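Local atomic coordinates of ribosomal protein S2-related protein (Deinococcus radiodurans, PDB entry 2JH3), a protein that binds a [4Fe-4S] iron-sulfur cluster and may act as a sirohydrochlorin ferrochelatase of the chelatase superfamily. Residues A[328-340]-A[345-357]. Sequence-based numbering, arbitrary orientation.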
# COMPACT_ATOMS: atom_id res chain seq x y z
N GLU A 328 -17.57 11.57 14.74
CA GLU A 328 -17.38 12.25 13.47
C GLU A 328 -15.97 12.81 13.31
O GLU A 328 -15.41 12.84 12.17
CB GLU A 328 -18.42 13.40 13.31
CG GLU A 328 -19.90 12.99 13.19
CD GLU A 328 -20.64 12.71 14.54
OE1 GLU A 328 -20.01 12.76 15.61
OE2 GLU A 328 -21.89 12.50 14.53
N GLY A 329 -15.39 13.31 14.38
CA GLY A 329 -13.99 13.70 14.38
C GLY A 329 -13.01 12.57 14.08
O GLY A 329 -12.01 12.74 13.36
N LEU A 330 -13.24 11.44 14.74
CA LEU A 330 -12.49 10.21 14.48
C LEU A 330 -12.58 9.79 13.02
O LEU A 330 -11.56 9.44 12.43
CB LEU A 330 -13.03 9.11 15.36
CG LEU A 330 -12.50 7.67 15.19
CD1 LEU A 330 -11.00 7.68 15.27
CD2 LEU A 330 -13.05 6.79 16.25
N ARG A 331 -13.80 9.78 12.48
CA ARG A 331 -14.08 9.50 11.06
C ARG A 331 -13.31 10.43 10.07
O ARG A 331 -12.55 9.96 9.17
CB ARG A 331 -15.61 9.50 10.83
CG ARG A 331 -16.02 9.30 9.34
CD ARG A 331 -16.39 10.64 8.67
NE ARG A 331 -17.80 10.94 9.02
CZ ARG A 331 -18.27 12.08 9.52
NH1 ARG A 331 -17.54 13.15 9.68
NH2 ARG A 331 -19.53 12.15 9.81
N ASP A 332 -13.36 11.73 10.34
CA ASP A 332 -12.58 12.69 9.56
C ASP A 332 -11.07 12.42 9.65
O ASP A 332 -10.36 12.50 8.67
CB ASP A 332 -12.78 14.11 10.11
CG ASP A 332 -14.19 14.66 9.96
OD1 ASP A 332 -15.05 14.02 9.35
OD2 ASP A 332 -14.42 15.79 10.45
N LEU A 333 -10.54 12.14 10.83
CA LEU A 333 -9.12 11.95 10.95
C LEU A 333 -8.58 10.65 10.31
O LEU A 333 -7.37 10.56 9.97
CB LEU A 333 -8.67 12.01 12.41
CG LEU A 333 -7.81 13.19 12.91
CD1 LEU A 333 -8.14 14.57 12.27
CD2 LEU A 333 -7.87 13.24 14.47
N THR A 334 -9.44 9.69 10.12
CA THR A 334 -9.08 8.39 9.53
C THR A 334 -9.57 8.24 8.08
O THR A 334 -9.44 7.17 7.46
CB THR A 334 -9.65 7.27 10.41
OG1 THR A 334 -11.07 7.39 10.55
CG2 THR A 334 -9.01 7.27 11.81
N ALA A 335 -10.12 9.34 7.53
CA ALA A 335 -10.65 9.33 6.19
C ALA A 335 -9.55 9.29 5.10
O ALA A 335 -9.80 8.85 3.97
CB ALA A 335 -11.61 10.54 5.96
N ARG A 336 -8.34 9.72 5.42
CA ARG A 336 -7.25 9.73 4.46
C ARG A 336 -6.04 9.03 5.06
O ARG A 336 -5.87 9.03 6.30
CB ARG A 336 -6.88 11.18 4.08
CG ARG A 336 -8.03 11.92 3.37
CD ARG A 336 -7.75 13.45 3.12
NE ARG A 336 -8.85 13.98 2.26
CZ ARG A 336 -8.96 13.85 0.91
NH1 ARG A 336 -8.05 13.21 0.15
NH2 ARG A 336 -10.03 14.33 0.29
N ASP A 337 -5.21 8.49 4.18
CA ASP A 337 -3.95 7.87 4.53
C ASP A 337 -2.87 8.92 4.73
O ASP A 337 -3.12 10.15 4.60
CB ASP A 337 -3.56 6.75 3.55
CG ASP A 337 -3.11 7.27 2.14
OD1 ASP A 337 -2.77 8.47 2.00
OD2 ASP A 337 -3.11 6.46 1.19
N GLU A 338 -1.68 8.46 5.12
CA GLU A 338 -0.59 9.37 5.44
C GLU A 338 -0.06 10.18 4.25
O GLU A 338 0.64 11.17 4.46
CB GLU A 338 0.54 8.63 6.21
CG GLU A 338 0.08 8.25 7.65
CD GLU A 338 1.05 7.38 8.39
OE1 GLU A 338 2.17 7.17 7.89
OE2 GLU A 338 0.74 6.93 9.50
N ALA A 339 -0.46 9.82 3.04
CA ALA A 339 -0.14 10.65 1.82
C ALA A 339 -1.28 11.63 1.51
O ALA A 339 -1.14 12.44 0.58
CB ALA A 339 0.14 9.79 0.64
N GLY A 340 -2.38 11.56 2.29
CA GLY A 340 -3.55 12.38 2.11
C GLY A 340 -4.50 11.81 1.06
O GLY A 340 -5.38 12.50 0.57
N ILE A 345 -12.16 2.12 1.17
CA ILE A 345 -12.27 0.88 1.85
C ILE A 345 -11.49 0.96 3.15
O ILE A 345 -10.26 0.98 3.14
CB ILE A 345 -11.74 -0.33 0.97
CG1 ILE A 345 -12.39 -0.39 -0.41
CG2 ILE A 345 -11.96 -1.60 1.73
CD1 ILE A 345 -13.91 -0.49 -0.45
N ARG A 346 -12.21 1.01 4.29
CA ARG A 346 -11.60 1.43 5.56
C ARG A 346 -10.84 0.31 6.23
O ARG A 346 -10.13 0.54 7.17
CB ARG A 346 -12.71 2.04 6.46
CG ARG A 346 -12.98 3.53 6.14
CD ARG A 346 -14.16 4.16 6.84
NE ARG A 346 -14.01 5.62 6.90
CZ ARG A 346 -13.26 6.29 7.75
NH1 ARG A 346 -13.21 7.61 7.64
NH2 ARG A 346 -12.69 5.71 8.80
N THR A 347 -11.04 -0.93 5.79
CA THR A 347 -10.22 -2.06 6.24
C THR A 347 -8.84 -2.23 5.53
O THR A 347 -8.14 -3.17 5.79
CB THR A 347 -10.95 -3.36 6.09
OG1 THR A 347 -11.54 -3.50 4.79
CG2 THR A 347 -12.05 -3.43 7.13
N TRP A 348 -8.51 -1.31 4.63
CA TRP A 348 -7.19 -1.29 4.05
C TRP A 348 -6.17 -0.97 5.12
O TRP A 348 -6.46 -0.22 6.06
CB TRP A 348 -7.10 -0.35 2.82
CG TRP A 348 -7.55 -1.05 1.62
CD1 TRP A 348 -8.51 -2.03 1.55
CD2 TRP A 348 -7.14 -0.81 0.28
NE1 TRP A 348 -8.66 -2.45 0.27
CE2 TRP A 348 -7.80 -1.74 -0.52
CE3 TRP A 348 -6.16 0.01 -0.29
CZ2 TRP A 348 -7.62 -1.79 -1.92
CZ3 TRP A 348 -5.94 -0.06 -1.65
CH2 TRP A 348 -6.65 -0.96 -2.45
N ARG A 349 -5.02 -1.64 5.05
CA ARG A 349 -3.91 -1.46 5.99
C ARG A 349 -3.18 -0.13 5.77
O ARG A 349 -1.92 -0.04 5.57
CB ARG A 349 -2.98 -2.65 5.89
CG ARG A 349 -2.18 -2.99 7.20
CD ARG A 349 -0.87 -3.75 6.91
NE ARG A 349 -1.22 -5.04 6.27
CZ ARG A 349 -0.36 -6.04 6.06
NH1 ARG A 349 0.89 -5.90 6.40
NH2 ARG A 349 -0.76 -7.14 5.46
N THR A 350 -3.95 0.97 5.85
CA THR A 350 -3.48 2.31 5.51
C THR A 350 -4.00 3.34 6.49
O THR A 350 -3.93 4.51 6.19
CB THR A 350 -3.94 2.68 4.13
OG1 THR A 350 -5.35 2.66 4.13
CG2 THR A 350 -3.39 1.69 3.08
N LEU A 351 -4.39 2.93 7.71
CA LEU A 351 -4.93 3.84 8.71
C LEU A 351 -3.76 4.72 9.07
O LEU A 351 -2.68 4.25 9.24
CB LEU A 351 -5.41 3.08 9.94
CG LEU A 351 -6.30 3.75 10.96
CD1 LEU A 351 -7.55 4.02 10.32
CD2 LEU A 351 -6.46 2.84 12.15
N PRO A 352 -3.97 6.02 9.14
CA PRO A 352 -2.92 6.92 9.56
C PRO A 352 -2.65 6.91 11.09
O PRO A 352 -3.50 6.55 11.89
CB PRO A 352 -3.42 8.28 9.02
CG PRO A 352 -4.89 8.18 9.20
CD PRO A 352 -5.23 6.73 8.85
N ARG A 353 -1.41 7.23 11.41
CA ARG A 353 -0.94 7.43 12.74
C ARG A 353 -1.21 8.87 13.19
O ARG A 353 -1.64 9.71 12.43
CB ARG A 353 0.55 7.08 12.87
CG ARG A 353 0.84 5.63 12.77
CD ARG A 353 2.35 5.37 12.62
NE ARG A 353 2.79 5.61 11.26
CZ ARG A 353 4.03 5.43 10.77
NH1 ARG A 353 5.01 5.03 11.55
NH2 ARG A 353 4.23 5.62 9.45
N GLY A 354 -1.07 9.07 14.48
CA GLY A 354 -1.00 10.42 15.04
C GLY A 354 -2.19 11.00 15.79
O GLY A 354 -2.15 12.14 16.26
N TRP A 355 -3.17 10.16 16.02
CA TRP A 355 -4.45 10.56 16.58
C TRP A 355 -4.83 9.73 17.80
O TRP A 355 -4.30 8.63 18.01
CB TRP A 355 -5.51 10.47 15.50
CG TRP A 355 -5.68 9.05 14.98
CD1 TRP A 355 -5.05 8.52 13.94
CD2 TRP A 355 -6.54 8.01 15.50
NE1 TRP A 355 -5.40 7.25 13.77
CE2 TRP A 355 -6.30 6.88 14.74
CE3 TRP A 355 -7.46 7.94 16.55
CZ2 TRP A 355 -6.98 5.66 14.95
CZ3 TRP A 355 -8.14 6.75 16.75
CH2 TRP A 355 -7.87 5.62 15.99
N ARG A 356 -5.72 10.25 18.64
CA ARG A 356 -6.37 9.44 19.70
C ARG A 356 -7.83 9.86 19.91
O ARG A 356 -8.13 11.05 19.92
CB ARG A 356 -5.62 9.47 21.04
CG ARG A 356 -5.79 10.67 21.89
CD ARG A 356 -4.81 10.81 22.99
NE ARG A 356 -5.30 10.28 24.27
CZ ARG A 356 -6.05 10.95 25.15
NH1 ARG A 356 -6.41 10.37 26.28
NH2 ARG A 356 -6.38 12.21 24.93
N ALA A 357 -8.75 8.92 20.01
CA ALA A 357 -10.12 9.29 20.21
C ALA A 357 -10.50 8.94 21.61
O ALA A 357 -10.26 7.80 22.04
CB ALA A 357 -11.05 8.58 19.24
O HOH W 1 -1.41 5.77 6.07
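The carboxylate of E338 meets the guanidinium of R353 side-on, the two planes only 19° apart. E338 OE2 takes R353 NE at 3.0 Å and E338 OE1 takes R353 NH2, each through its syn lone pair, while the anti lone pair of E338 OE2 accepts the backbone N of R353 at 2.9 Å. Glutamate suits this place because its chain, extended beyond CG, runs alongside P352 CA and CB before reaching all three donors. With an alanine here, the backbone N and guanidinium of R353 would probably lose these acceptors and P352 CA and CB the CG packed against them, although R353 NH1 would still have L426 O of the second subunit.

At the other end R346 reaches the last turn of the helix. Its chain runs straight from CG to NE, and R346 NH2 gives an almost linear bond (176°) to T334 OG1, 2.9 Å away in the guanidinium plane. NH1 donates to R331 O, which T334 N approaches from the opposite face of the carbonyl. Threonine fits here because OG1, with chi1 at 57°, also donates back to L330 O, leaving CG2 to lie over one face of W355.

The contact lies in a beta-alpha-beta unit, in which helix 327-333 links strand 322-324 to the parallel strand 355-359 within the DR2241 stabilising domain. The helix packs on the second strand through leucines: L330 CD1 comes within 3.4 Å of W355 CZ3, and L333 CD2 rests against W355 CB, the two side chains running in opposite directions. The indole is held in turn by W355 NE1, bonded to P352 O at 2.8 Å. Beyond R346 the loop continues to W348, which touches the iron-sulfur cluster.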